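Local coordinates for protein mandelate racemase/muconate lactonizing enzyme/Enolase superfamily (PDB 2HZG) that belongs to the enolase superfamily, pairing an N-terminal capping domain with a modified TIM barrel that holds a metal ion, here sodium, at residues 10-15 with 25-30; 69-74 with 83-88; 129-134 with 318-323; 195-200 with 223-228. All coordinates share one frame; numbering follows the deposited sequence.

Contact 1 of 4, residues 10-15 with 25-30; sequences LFYLSM and SQDALL
The first two strands of the N-terminal capping domain, 5-14 and 27-35, pair here as neighbours in the three-stranded antiparallel sheet found in this domain across the enolase superfamily. Two hydrogen-bonded pairs set the register. F11 and L30 exchange two bonds, F11 N to L30 O at 2.9 Å being nearly straight (174° at the hydrogen). L13 and A28 do the same, with L13 N to A28 O at 2.8 Å, while in the return bond A28 N stands above the carbonyl plane of L13. Next along, M15 N reaches Q26 O at 2.9 Å. F11, L13, A28 and L30 share one face of the sheet, and there the branch tips L13 CD1 and L30 CD1 meet obliquely at 3.8 Å. On the other face, Y12 has CG anti to its backbone N (chi1 -173°), which carries the ring toward D27; ring and carboxylate planes stand 77° apart. A single water links them, accepting from Y12 OH at 2.5 Å in the ring plane and donating to D27 OD2. That carboxylate oxygen also bonds S60 OG of the second subunit, so the face reaches the dimer interface. Helix 368-374 packs through L371 and Y374 on the L13 and L30 side, helix 48-56 meets L10, Y12 and L29 on the other, and strand 38-44 continues the sheet beyond strand 27-35.

Contact 2 of 4, residues 69-74 with 83-88; sequences DSVLGQ and ARIAAL
Polar contact between the loop 69-74 and helix 79-92 centres on one amide oxygen. R84 grips Q74 OE1 end-on with two nitrogens, NH1 at 2.8 Å from OE1 and NH2 at 3.1 Å from the same atom, and the oxygen lies in the guanidinium plane. The amide plane is turned 41° from that of the guanidinium. The arginine chain runs extended to CG and CD, then bends at chi3 (55°) to turn the guanidinium edge to Q74; NE is held by a salt bridge to D81 of the same helix. S70 OG has N92 as its stronger partner and makes at most a weak contact with L88 O. Van der Waals packing accompanies these bonds. Q74, bent at chi2, lays CB against I85 CD1 at 3.7 Å, while its NE2 lies alongside L88 CD2 at 3.6 Å. The other branch of the isoleucine, I85 CG2, sits against S70 O at 3.5 Å and makes an apolar pair with V71 CG2, the two side chains crossing at about a right angle. Backbone bonding shapes the loop itself: Q74 N returns to V71 O, closing a type II beta turn with G73 at positive phi. The arrangement is a loop-to-helix connection folded back on its own helix, inside the N-terminal capping domain.

Contact 3 of 4, residues 129-134 with 318-323; sequences SASHGK and PFAGLE
The loop before strand 135-141 meets the loop between helix 309-316 and strand 327-331, next to the first and eighth strands of the barrel, and K134 bridges them. Its CG lies anti to the carbonyl carbon and the chain bends at chi2 (-72°), then runs straight through CD and CE, arching toward 318-323. On the way CE passes over one face of the F319 ring, 3.6 Å from CE1, in a CH-pi contact. F319 has its ring in the crowded position between backbone N and carbonyl carbon (chi1 74°), which sets it beside the lysine. At the tip, K134 NZ bonds F319 O at 2.9 Å from above the carbonyl plane. The same oxygen takes L322 N, closing a type I beta turn. NZ also bonds D325 O and a water that donates to G133 O and E323 O, which gives it three oxygen partners.

H132 turns its ring toward the other loop, with CG anti to its carbonyl carbon. E323 extends across one face, CG anti to its backbone N: CB stands over the ring centre, 3.7 Å from the centroid, and the carboxylate lies nearly parallel to the ring (6°). In the ring plane a water joins H132 NE2, at 2.8 Å, to G321 O. H132 N bonds A320 O at 2.9 Å in a nearly straight N-H...O bond, the donor above the carbonyl plane.

Chemically, the buried lysine charge is met by main-chain oxygens and water, while the E323 carboxylate, also weakly and distantly paired with R326, could stabilise a protonated imidazole, although the charge of H132 is not settled.

Contact 4 of 4, residues 195-200 with 223-228; sequences DLMVDV and VLWLEE. With NA (sodium ion), chain C.
Two neighbouring parallel strands of the TIM-barrel domain, 195-199 and 225-227, bring metal ligands together at their C-terminal ends, as in other members of the superfamily. Main-chain bonds set the register. L196 O takes L224 N at 2.8 Å, nearly along the carbonyl axis; V198 N reaches W225 O, V198 O accepts E227 N at 2.7 Å, and V200 N bonds E227 O. Apolar packing occupies both faces of the sheet. On one, V198 CG2 touches V223 CG1 and V200 CG1 touches L226 CD1, with V198, V223 and L226 packed on L218 of helix 215-220. On the other, M197, bent at chi2 and chi3, lays CG over the W225 six-membered ring, 3.5 Å from its centroid, in a CH-pi contact, while SD makes an oblique Met-aromatic approach. W225 has its indole in the crowded chi1 position (78°). Its NE1 donates to E227 OE1 at 3.0 Å, on the anti lone pair, and K165 forms a salt bridge to the same oxygen, so both help fix the carboxylate's rotation. Metal binding uses the other oxygen. D199 and E227 stack their carboxylates 14° apart, and E254 and three waters complete the site. One water also donates to D199 OD1, which accepts from G201 N, and to E228 OE2, whose partner oxygen OE1 bonds Q202. The sodium ion sits 2.3 Å from both D199 OD2 and E227 OE2.

The four contacts sample both domains of the enolase-superfamily architecture. Contacts 1 and 2 belong to the capping domain, their centres 24 Å apart. Contact 1 pairs strands 5-14 and 27-35, and I5, earlier on strand 5-14, packs against contact 2, linking that sheet to helix 79-92. Contact 4 lies in the parallel barrel, its centre about 38 Å from that of contact 2 and on the opposite side of the chain's centre. Between its two segments in sequence, contact 3 spans most of the barrel, including contact 4; it joins the loops leading into strands 135-141 and 327-331, next to where these first and eighth strands meet to close the barrel that carries the metal site.

Contact 1 of 4, residues 10-15 with 25-30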
loop_
_atom_site.group_PDB
_atom_site.type_symbol
_atom_site.label_atom_id
_atom_site.label_comp_id
_atom_site.label_asym_id
_atom_site.label_seq_id
_atom_site.Cartn_x
_atom_site.Cartn_y
_atom_site.Cartn_z
ATOM N N LEU A 10 -16.285 -14.939 3.104
ATOM C CA LEU A 10 -15.805 -14.078 2.030
ATOM C C LEU A 10 -16.332 -14.579 0.696
ATOM O O LEU A 10 -16.044 -15.708 0.302
ATOM C CB LEU A 10 -14.275 -14.099 2.015
ATOM C CG LEU A 10 -13.531 -13.779 3.331
ATOM C CD1 LEU A 10 -11.994 -13.699 3.099
ATOM C CD2 LEU A 10 -14.052 -12.485 3.967
ATOM N N PHE A 11 -17.061 -13.713 -0.005
ATOM C CA PHE A 11 -17.721 -14.043 -1.261
ATOM C C PHE A 11 -17.096 -13.266 -2.409
ATOM O O PHE A 11 -17.257 -12.058 -2.503
ATOM C CB PHE A 11 -19.212 -13.707 -1.158
ATOM C CG PHE A 11 -19.943 -14.527 -0.131
ATOM C CD1 PHE A 11 -20.628 -15.685 -0.519
ATOM C CD2 PHE A 11 -19.933 -14.156 1.217
ATOM C CE1 PHE A 11 -21.310 -16.454 0.420
ATOM C CE2 PHE A 11 -20.609 -14.925 2.173
ATOM C CZ PHE A 11 -21.296 -16.082 1.767
ATOM N N TYR A 12 -16.369 -13.979 -3.271
ATOM C CA TYR A 12 -15.769 -13.383 -4.464
ATOM C C TYR A 12 -16.875 -13.363 -5.521
ATOM O O TYR A 12 -17.301 -14.413 -5.982
ATOM C CB TYR A 12 -14.575 -14.237 -4.929
ATOM C CG TYR A 12 -13.708 -13.704 -6.080
ATOM C CD1 TYR A 12 -14.109 -12.629 -6.894
ATOM C CD2 TYR A 12 -12.493 -14.332 -6.380
ATOM C CE1 TYR A 12 -13.295 -12.177 -7.960
ATOM C CE2 TYR A 12 -11.675 -13.895 -7.432
ATOM C CZ TYR A 12 -12.073 -12.827 -8.218
ATOM O OH TYR A 12 -11.244 -12.411 -9.255
ATOM N N LEU A 13 -17.369 -12.176 -5.866
ATOM C CA LEU A 13 -18.394 -12.080 -6.891
ATOM C C LEU A 13 -17.815 -11.480 -8.158
ATOM O O LEU A 13 -16.964 -10.598 -8.077
ATOM C CB LEU A 13 -19.578 -11.222 -6.410
ATOM C CG LEU A 13 -20.282 -11.676 -5.123
ATOM C CD1 LEU A 13 -21.538 -10.824 -4.934
ATOM C CD2 LEU A 13 -20.605 -13.168 -5.176
ATOM N N SER A 14 -18.307 -11.922 -9.320
ATOM C CA SER A 14 -17.855 -11.327 -10.574
ATOM C C SER A 14 -18.940 -11.372 -11.646
ATOM O O SER A 14 -19.680 -12.343 -11.738
ATOM C CB SER A 14 -16.598 -12.062 -11.106
ATOM O OG SER A 14 -16.051 -11.408 -12.244
ATOM N N MET A 15 -19.012 -10.312 -12.443
ATOM C CA MET A 15 -19.674 -10.337 -13.754
ATOM C C MET A 15 -19.063 -11.483 -14.577
ATOM O O MET A 15 -17.891 -11.834 -14.360
ATOM C CB MET A 15 -19.440 -9.009 -14.480
ATOM C CG MET A 15 -20.243 -7.810 -13.921
ATOM S SD MET A 15 -22.040 -8.007 -14.060
ATOM C CE MET A 15 -22.261 -7.617 -15.793
ATOM N N SER A 25 -17.162 -1.785 -10.533
ATOM C CA SER A 25 -18.442 -2.474 -10.321
ATOM C C SER A 25 -18.503 -3.846 -10.987
ATOM O O SER A 25 -19.502 -4.554 -10.854
ATOM C CB SER A 25 -19.623 -1.586 -10.761
ATOM O OG SER A 25 -19.713 -1.502 -12.175
ATOM N N GLN A 26 -17.426 -4.237 -11.671
ATOM C CA GLN A 26 -17.403 -5.495 -12.436
ATOM C C GLN A 26 -17.202 -6.730 -11.576
ATOM O O GLN A 26 -17.529 -7.826 -11.996
ATOM C CB GLN A 26 -16.317 -5.456 -13.512
ATOM C CG GLN A 26 -16.450 -4.278 -14.474
ATOM C CD GLN A 26 -15.459 -4.406 -15.623
ATOM O OE1 GLN A 26 -15.682 -5.179 -16.550
ATOM N NE2 GLN A 26 -14.373 -3.643 -15.568
ATOM N N ASP A 27 -16.634 -6.544 -10.391
ATOM C CA ASP A 27 -16.471 -7.638 -9.454
ATOM C C ASP A 27 -16.568 -7.088 -8.040
ATOM O O ASP A 27 -16.721 -5.870 -7.869
ATOM C CB ASP A 27 -15.208 -8.505 -9.743
ATOM C CG ASP A 27 -13.912 -7.916 -9.202
ATOM O OD1 ASP A 27 -13.896 -6.785 -8.702
ATOM O OD2 ASP A 27 -12.885 -8.632 -9.255
ATOM N N ALA A 28 -16.572 -7.971 -7.046
ATOM C CA ALA A 28 -16.732 -7.547 -5.654
ATOM C C ALA A 28 -16.186 -8.598 -4.711
ATOM O O ALA A 28 -16.152 -9.782 -5.036
ATOM C CB ALA A 28 -18.230 -7.264 -5.312
ATOM N N LEU A 29 -15.746 -8.151 -3.541
ATOM C CA LEU A 29 -15.504 -9.069 -2.444
ATOM C C LEU A 29 -16.434 -8.671 -1.299
ATOM O O LEU A 29 -16.254 -7.619 -0.694
ATOM C CB LEU A 29 -14.033 -9.092 -1.999
ATOM C CG LEU A 29 -13.754 -10.082 -0.838
ATOM C CD1 LEU A 29 -13.988 -11.544 -1.225
ATOM C CD2 LEU A 29 -12.339 -9.914 -0.332
ATOM N N LEU A 30 -17.446 -9.502 -1.043
ATOM C CA LEU A 30 -18.391 -9.240 0.040
ATOM C C LEU A 30 -17.980 -10.020 1.285
ATOM O O LEU A 30 -17.383 -11.086 1.200
ATOM C CB LEU A 30 -19.822 -9.614 -0.383
ATOM C CG LEU A 30 -20.492 -8.846 -1.536
ATOM C CD1 LEU A 30 -21.978 -9.193 -1.570
ATOM C CD2 LEU A 30 -20.333 -7.332 -1.395
HETATM O O HOH W 1 -12.172 -10.571 -10.718
#

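Contact 2 of 4, residues 69-74 with 83-88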
loop_
_atom_site.group_PDB
_atom_site.type_symbol
_atom_site.label_atom_id
_atom_site.label_comp_id
_atom_site.label_asym_id
_atom_site.label_seq_id
_atom_site.Cartn_x
_atom_site.Cartn_y
_atom_site.Cartn_z
ATOM N N ASP A 69 -6.513 -13.905 11.959
ATOM C CA ASP A 69 -5.922 -14.044 13.312
ATOM C C ASP A 69 -6.338 -12.937 14.267
ATOM O O ASP A 69 -6.372 -13.140 15.479
ATOM C CB ASP A 69 -4.385 -14.051 13.235
ATOM C CG ASP A 69 -3.803 -15.421 12.912
ATOM O OD1 ASP A 69 -4.558 -16.384 12.676
ATOM O OD2 ASP A 69 -2.556 -15.524 12.878
ATOM N N SER A 70 -6.609 -11.753 13.721
ATOM C CA SER A 70 -6.972 -10.592 14.527
ATOM C C SER A 70 -8.473 -10.338 14.577
ATOM O O SER A 70 -8.915 -9.350 15.165
ATOM C CB SER A 70 -6.278 -9.342 13.966
ATOM O OG SER A 70 -4.869 -9.473 14.057
ATOM N N VAL A 71 -9.243 -11.202 13.922
ATOM C CA VAL A 71 -10.670 -10.981 13.746
ATOM C C VAL A 71 -11.510 -12.143 14.330
ATOM O O VAL A 71 -12.382 -11.917 15.176
ATOM C CB VAL A 71 -11.035 -10.723 12.243
ATOM C CG1 VAL A 71 -12.554 -10.532 12.073
ATOM C CG2 VAL A 71 -10.285 -9.500 11.684
ATOM N N LEU A 72 -11.262 -13.361 13.861
ATOM C CA LEU A 72 -12.004 -14.539 14.343
ATOM C C LEU A 72 -11.810 -14.709 15.829
ATOM O O LEU A 72 -10.677 -14.700 16.311
ATOM C CB LEU A 72 -11.566 -15.827 13.630
ATOM C CG LEU A 72 -12.117 -16.064 12.215
ATOM C CD1 LEU A 72 -11.602 -17.426 11.697
ATOM C CD2 LEU A 72 -13.655 -16.032 12.201
ATOM N N GLY A 73 -12.917 -14.842 16.557
ATOM C CA GLY A 73 -12.862 -15.142 18.000
ATOM C C GLY A 73 -12.802 -13.886 18.830
ATOM O O GLY A 73 -12.856 -13.943 20.058
ATOM N N GLN A 74 -12.684 -12.736 18.166
ATOM C CA GLN A 74 -12.602 -11.449 18.874
ATOM C C GLN A 74 -13.921 -11.011 19.506
ATOM O O GLN A 74 -14.988 -11.205 18.917
ATOM C CB GLN A 74 -12.076 -10.358 17.932
ATOM C CG GLN A 74 -10.587 -10.579 17.607
ATOM C CD GLN A 74 -9.718 -10.301 18.834
ATOM O OE1 GLN A 74 -10.032 -9.405 19.609
ATOM N NE2 GLN A 74 -8.650 -11.075 19.019
ATOM N N ALA A 83 -12.793 -0.446 16.673
ATOM C CA ALA A 83 -11.501 0.252 16.739
ATOM C C ALA A 83 -10.392 -0.673 17.236
ATOM O O ALA A 83 -9.291 -0.718 16.656
ATOM C CB ALA A 83 -11.603 1.522 17.614
ATOM N N ARG A 84 -10.701 -1.440 18.282
ATOM C CA ARG A 84 -9.733 -2.351 18.877
ATOM C C ARG A 84 -9.300 -3.416 17.874
ATOM O O ARG A 84 -8.104 -3.688 17.712
ATOM C CB ARG A 84 -10.311 -2.999 20.142
ATOM C CG ARG A 84 -9.297 -3.760 20.974
ATOM C CD ARG A 84 -9.979 -4.492 22.173
ATOM N NE ARG A 84 -11.058 -5.382 21.737
ATOM C CZ ARG A 84 -10.860 -6.551 21.136
ATOM N NH1 ARG A 84 -9.623 -6.988 20.893
ATOM N NH2 ARG A 84 -11.901 -7.286 20.776
ATOM N N ILE A 85 -10.278 -4.019 17.211
ATOM C CA ILE A 85 -10.007 -5.056 16.240
ATOM C C ILE A 85 -9.208 -4.520 15.044
ATOM O O ILE A 85 -8.252 -5.170 14.577
ATOM C CB ILE A 85 -11.321 -5.760 15.788
ATOM C CG1 ILE A 85 -11.878 -6.614 16.948
ATOM C CG2 ILE A 85 -11.078 -6.620 14.523
ATOM C CD1 ILE A 85 -13.346 -7.103 16.765
ATOM N N ALA A 86 -9.621 -3.359 14.529
ATOM C CA ALA A 86 -8.896 -2.696 13.427
ATOM C C ALA A 86 -7.429 -2.379 13.780
ATOM O O ALA A 86 -6.531 -2.595 12.969
ATOM C CB ALA A 86 -9.630 -1.417 13.003
ATOM N N ALA A 87 -7.191 -1.859 14.984
ATOM C CA ALA A 87 -5.812 -1.640 15.478
ATOM C C ALA A 87 -5.008 -2.945 15.574
ATOM O O ALA A 87 -3.819 -2.968 15.266
ATOM C CB ALA A 87 -5.831 -0.912 16.825
ATOM N N LEU A 88 -5.666 -4.028 15.988
ATOM C CA LEU A 88 -5.030 -5.352 16.072
ATOM C C LEU A 88 -4.582 -5.846 14.689
ATOM O O LEU A 88 -3.458 -6.304 14.520
ATOM C CB LEU A 88 -5.975 -6.384 16.723
ATOM C CG LEU A 88 -5.349 -7.667 17.297
ATOM C CD1 LEU A 88 -4.191 -7.399 18.280
ATOM C CD2 LEU A 88 -6.429 -8.485 18.004
#

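Contact 3 of 4, residues 129-134 with 318-323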
loop_
_atom_site.group_PDB
_atom_site.type_symbol
_atom_site.label_atom_id
_atom_site.label_comp_id
_atom_site.label_asym_id
_atom_site.label_seq_id
_atom_site.Cartn_x
_atom_site.Cartn_y
_atom_site.Cartn_z
ATOM N N SER A 129 -25.614 12.801 14.993
ATOM C CA SER A 129 -26.957 12.934 15.563
ATOM C C SER A 129 -28.042 12.862 14.492
ATOM O O SER A 129 -29.217 12.634 14.801
ATOM C CB SER A 129 -27.091 14.235 16.374
ATOM O OG SER A 129 -27.117 15.380 15.536
ATOM N N ALA A 130 -27.637 13.047 13.236
ATOM C CA ALA A 130 -28.568 13.076 12.113
ATOM C C ALA A 130 -27.870 12.585 10.841
ATOM O O ALA A 130 -26.638 12.625 10.756
ATOM C CB ALA A 130 -29.113 14.500 11.919
ATOM N N SER A 131 -28.671 12.101 9.887
ATOM C CA SER A 131 -28.212 11.792 8.536
ATOM C C SER A 131 -28.855 12.773 7.550
ATOM O O SER A 131 -30.057 12.713 7.265
ATOM C CB SER A 131 -28.545 10.360 8.161
ATOM O OG SER A 131 -28.194 10.082 6.823
ATOM N N HIS A 132 -28.033 13.678 7.039
ATOM C CA HIS A 132 -28.500 14.774 6.193
ATOM C C HIS A 132 -28.521 14.407 4.716
ATOM O O HIS A 132 -27.715 13.582 4.249
ATOM C CB HIS A 132 -27.607 16.001 6.424
ATOM C CG HIS A 132 -27.657 16.523 7.827
ATOM N ND1 HIS A 132 -28.768 17.156 8.345
ATOM C CD2 HIS A 132 -26.731 16.523 8.815
ATOM C CE1 HIS A 132 -28.530 17.507 9.599
ATOM N NE2 HIS A 132 -27.298 17.142 9.905
ATOM N N GLY A 133 -29.437 15.042 3.986
ATOM C CA GLY A 133 -29.576 14.835 2.557
ATOM C C GLY A 133 -28.360 15.280 1.769
ATOM O O GLY A 133 -27.777 16.342 2.023
ATOM N N LYS A 134 -27.952 14.425 0.845
ATOM C CA LYS A 134 -26.846 14.731 -0.052
ATOM C C LYS A 134 -27.369 14.798 -1.471
ATOM O O LYS A 134 -28.238 14.026 -1.864
ATOM C CB LYS A 134 -25.752 13.658 0.029
ATOM C CG LYS A 134 -25.341 13.277 1.448
ATOM C CD LYS A 134 -24.546 14.394 2.108
ATOM C CE LYS A 134 -24.102 13.988 3.495
ATOM N NZ LYS A 134 -23.684 15.189 4.231
ATOM N N PRO A 318 -19.623 8.179 6.897
ATOM C CA PRO A 318 -18.664 9.075 7.568
ATOM C C PRO A 318 -18.933 10.577 7.463
ATOM O O PRO A 318 -18.285 11.362 8.171
ATOM C CB PRO A 318 -17.342 8.748 6.864
ATOM C CG PRO A 318 -17.573 7.375 6.256
ATOM C CD PRO A 318 -18.967 7.445 5.798
ATOM N N PHE A 319 -19.839 10.991 6.581
ATOM C CA PHE A 319 -20.188 12.408 6.511
ATOM C C PHE A 319 -21.691 12.649 6.580
ATOM O O PHE A 319 -22.161 13.731 6.235
ATOM C CB PHE A 319 -19.484 13.148 5.331
ATOM C CG PHE A 319 -20.021 12.846 3.917
ATOM C CD1 PHE A 319 -20.468 13.897 3.098
ATOM C CD2 PHE A 319 -19.980 11.552 3.371
ATOM C CE1 PHE A 319 -20.895 13.671 1.795
ATOM C CE2 PHE A 319 -20.424 11.302 2.081
ATOM C CZ PHE A 319 -20.884 12.374 1.270
ATOM N N ALA A 320 -22.428 11.645 7.071
ATOM C CA ALA A 320 -23.886 11.720 7.201
ATOM C C ALA A 320 -24.305 12.951 8.009
ATOM O O ALA A 320 -25.240 13.655 7.650
ATOM C CB ALA A 320 -24.432 10.451 7.860
ATOM N N GLY A 321 -23.600 13.207 9.106
ATOM C CA GLY A 321 -23.974 14.290 10.010
ATOM C C GLY A 321 -23.365 15.628 9.674
ATOM O O GLY A 321 -23.580 16.592 10.402
ATOM N N LEU A 322 -22.613 15.699 8.574
ATOM C CA LEU A 322 -22.037 16.967 8.123
ATOM C C LEU A 322 -22.933 17.629 7.077
ATOM O O LEU A 322 -22.820 17.379 5.867
ATOM C CB LEU A 322 -20.616 16.764 7.590
ATOM C CG LEU A 322 -19.624 16.073 8.525
ATOM C CD1 LEU A 322 -18.261 16.032 7.830
ATOM C CD2 LEU A 322 -19.529 16.777 9.887
ATOM N N GLU A 323 -23.850 18.466 7.562
ATOM C CA GLU A 323 -24.905 18.986 6.732
ATOM C C GLU A 323 -24.418 19.763 5.513
ATOM O O GLU A 323 -25.005 19.630 4.441
ATOM C CB GLU A 323 -25.855 19.841 7.557
ATOM C CG GLU A 323 -27.094 20.257 6.763
ATOM C CD GLU A 323 -28.151 20.936 7.614
ATOM O OE1 GLU A 323 -27.921 21.144 8.833
ATOM O OE2 GLU A 323 -29.217 21.251 7.051
HETATM O O HOH W 2 -25.903 17.173 12.307
HETATM O O HOH W 3 -25.746 17.136 3.938
#

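Contact 4 of 4, residues 195-200 with 223-228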
loop_
_atom_site.group_PDB
_atom_site.type_symbol
_atom_site.label_atom_id
_atom_site.label_comp_id
_atom_site.label_asym_id
_atom_site.label_seq_id
_atom_site.Cartn_x
_atom_site.Cartn_y
_atom_site.Cartn_z
ATOM N N ASP A 195 -23.460 21.094 -12.453
ATOM C CA ASP A 195 -22.066 20.931 -12.040
ATOM C C ASP A 195 -21.410 19.814 -12.852
ATOM O O ASP A 195 -21.993 18.731 -13.050
ATOM C CB ASP A 195 -21.958 20.649 -10.541
ATOM C CG ASP A 195 -22.469 21.799 -9.686
ATOM O OD1 ASP A 195 -22.467 22.939 -10.171
ATOM O OD2 ASP A 195 -22.854 21.573 -8.516
ATOM N N LEU A 196 -20.213 20.107 -13.359
ATOM C CA LEU A 196 -19.450 19.147 -14.128
ATOM C C LEU A 196 -18.116 18.897 -13.442
ATOM O O LEU A 196 -17.405 19.841 -13.082
ATOM C CB LEU A 196 -19.236 19.619 -15.574
ATOM C CG LEU A 196 -18.421 18.724 -16.511
ATOM C CD1 LEU A 196 -19.048 17.340 -16.711
ATOM C CD2 LEU A 196 -18.219 19.409 -17.855
ATOM N N MET A 197 -17.803 17.618 -13.244
ATOM C CA MET A 197 -16.545 17.221 -12.640
ATOM C C MET A 197 -15.828 16.286 -13.606
ATOM O O MET A 197 -16.470 15.611 -14.418
ATOM C CB MET A 197 -16.773 16.551 -11.288
ATOM C CG MET A 197 -17.316 17.486 -10.199
ATOM S SD MET A 197 -19.095 17.876 -10.334
ATOM C CE MET A 197 -19.822 16.373 -9.849
ATOM N N VAL A 198 -14.497 16.274 -13.517
ATOM C CA VAL A 198 -13.664 15.443 -14.369
ATOM C C VAL A 198 -12.665 14.654 -13.531
ATOM O O VAL A 198 -11.989 15.210 -12.663
ATOM C CB VAL A 198 -12.924 16.283 -15.449
ATOM C CG1 VAL A 198 -11.962 15.400 -16.293
ATOM C CG2 VAL A 198 -13.935 17.028 -16.337
ATOM N N ASP A 199 -12.594 13.359 -13.807
ATOM C CA ASP A 199 -11.713 12.442 -13.094
ATOM C C ASP A 199 -10.796 11.785 -14.108
ATOM O O ASP A 199 -11.251 11.109 -15.019
ATOM C CB ASP A 199 -12.592 11.415 -12.369
ATOM C CG ASP A 199 -11.809 10.237 -11.778
ATOM O OD1 ASP A 199 -10.563 10.238 -11.719
ATOM O OD2 ASP A 199 -12.498 9.269 -11.358
ATOM N N VAL A 200 -9.496 12.005 -13.960
ATOM C CA VAL A 200 -8.519 11.488 -14.925
ATOM C C VAL A 200 -7.745 10.237 -14.495
ATOM O O VAL A 200 -6.819 9.801 -15.192
ATOM C CB VAL A 200 -7.564 12.601 -15.450
ATOM C CG1 VAL A 200 -8.394 13.695 -16.148
ATOM C CG2 VAL A 200 -6.718 13.196 -14.333
ATOM N N VAL A 223 -15.666 23.472 -15.306
ATOM C CA VAL A 223 -15.498 22.278 -14.464
ATOM C C VAL A 223 -15.197 22.634 -12.995
ATOM O O VAL A 223 -14.343 23.488 -12.689
ATOM C CB VAL A 223 -14.445 21.312 -15.067
ATOM C CG1 VAL A 223 -14.202 20.090 -14.155
ATOM C CG2 VAL A 223 -14.889 20.845 -16.456
ATOM N N LEU A 224 -15.925 21.989 -12.091
ATOM C CA LEU A 224 -15.779 22.232 -10.655
ATOM C C LEU A 224 -14.451 21.695 -10.084
ATOM O O LEU A 224 -13.759 22.394 -9.343
ATOM C CB LEU A 224 -16.977 21.635 -9.894
ATOM C CG LEU A 224 -16.985 21.696 -8.356
ATOM C CD1 LEU A 224 -17.083 23.141 -7.865
ATOM C CD2 LEU A 224 -18.116 20.825 -7.766
ATOM N N TRP A 225 -14.121 20.441 -10.403
ATOM C CA TRP A 225 -12.897 19.867 -9.907
ATOM C C TRP A 225 -12.287 18.911 -10.908
ATOM O O TRP A 225 -12.970 18.365 -11.794
ATOM C CB TRP A 225 -13.072 19.202 -8.515
ATOM C CG TRP A 225 -13.743 17.812 -8.490
ATOM C CD1 TRP A 225 -13.347 16.671 -9.159
ATOM C CD2 TRP A 225 -14.891 17.432 -7.710
ATOM N NE1 TRP A 225 -14.201 15.616 -8.847
ATOM C CE2 TRP A 225 -15.145 16.064 -7.960
ATOM C CE3 TRP A 225 -15.728 18.123 -6.821
ATOM C CZ2 TRP A 225 -16.213 15.379 -7.361
ATOM C CZ3 TRP A 225 -16.772 17.446 -6.228
ATOM C CH2 TRP A 225 -17.002 16.081 -6.497
ATOM N N LEU A 226 -10.982 18.740 -10.751
ATOM C CA LEU A 226 -10.190 17.804 -11.516
ATOM C C LEU A 226 -9.691 16.793 -10.516
ATOM O O LEU A 226 -8.953 17.130 -9.599
ATOM C CB LEU A 226 -9.016 18.530 -12.188
ATOM C CG LEU A 226 -7.989 17.619 -12.870
ATOM C CD1 LEU A 226 -8.636 16.849 -14.038
ATOM C CD2 LEU A 226 -6.758 18.451 -13.304
ATOM N N GLU A 227 -10.103 15.545 -10.704
ATOM C CA GLU A 227 -9.906 14.483 -9.723
ATOM C C GLU A 227 -8.750 13.562 -10.120
ATOM O O GLU A 227 -8.596 13.208 -11.292
ATOM C CB GLU A 227 -11.224 13.715 -9.578
ATOM C CG GLU A 227 -11.194 12.483 -8.704
ATOM C CD GLU A 227 -12.583 11.911 -8.483
ATOM O OE1 GLU A 227 -13.584 12.658 -8.562
ATOM O OE2 GLU A 227 -12.668 10.703 -8.182
ATOM N N GLU A 228 -7.918 13.219 -9.138
ATOM C CA GLU A 228 -6.794 12.293 -9.334
ATOM C C GLU A 228 -5.910 12.629 -10.541
ATOM O O GLU A 228 -5.708 11.766 -11.403
ATOM C CB GLU A 228 -7.305 10.842 -9.469
ATOM C CG GLU A 228 -7.832 10.243 -8.162
ATOM C CD GLU A 228 -7.390 8.793 -7.983
ATOM O OE1 GLU A 228 -6.517 8.541 -7.086
ATOM O OE2 GLU A 228 -7.882 7.923 -8.769
HETATM NA NA NA C . -12.419 8.573 -9.126
HETATM O O HOH W 4 -9.793 8.396 -10.206
HETATM O O HOH W 5 -12.292 6.143 -9.502
HETATM O O HOH W 6 -14.929 8.030 -9.143
#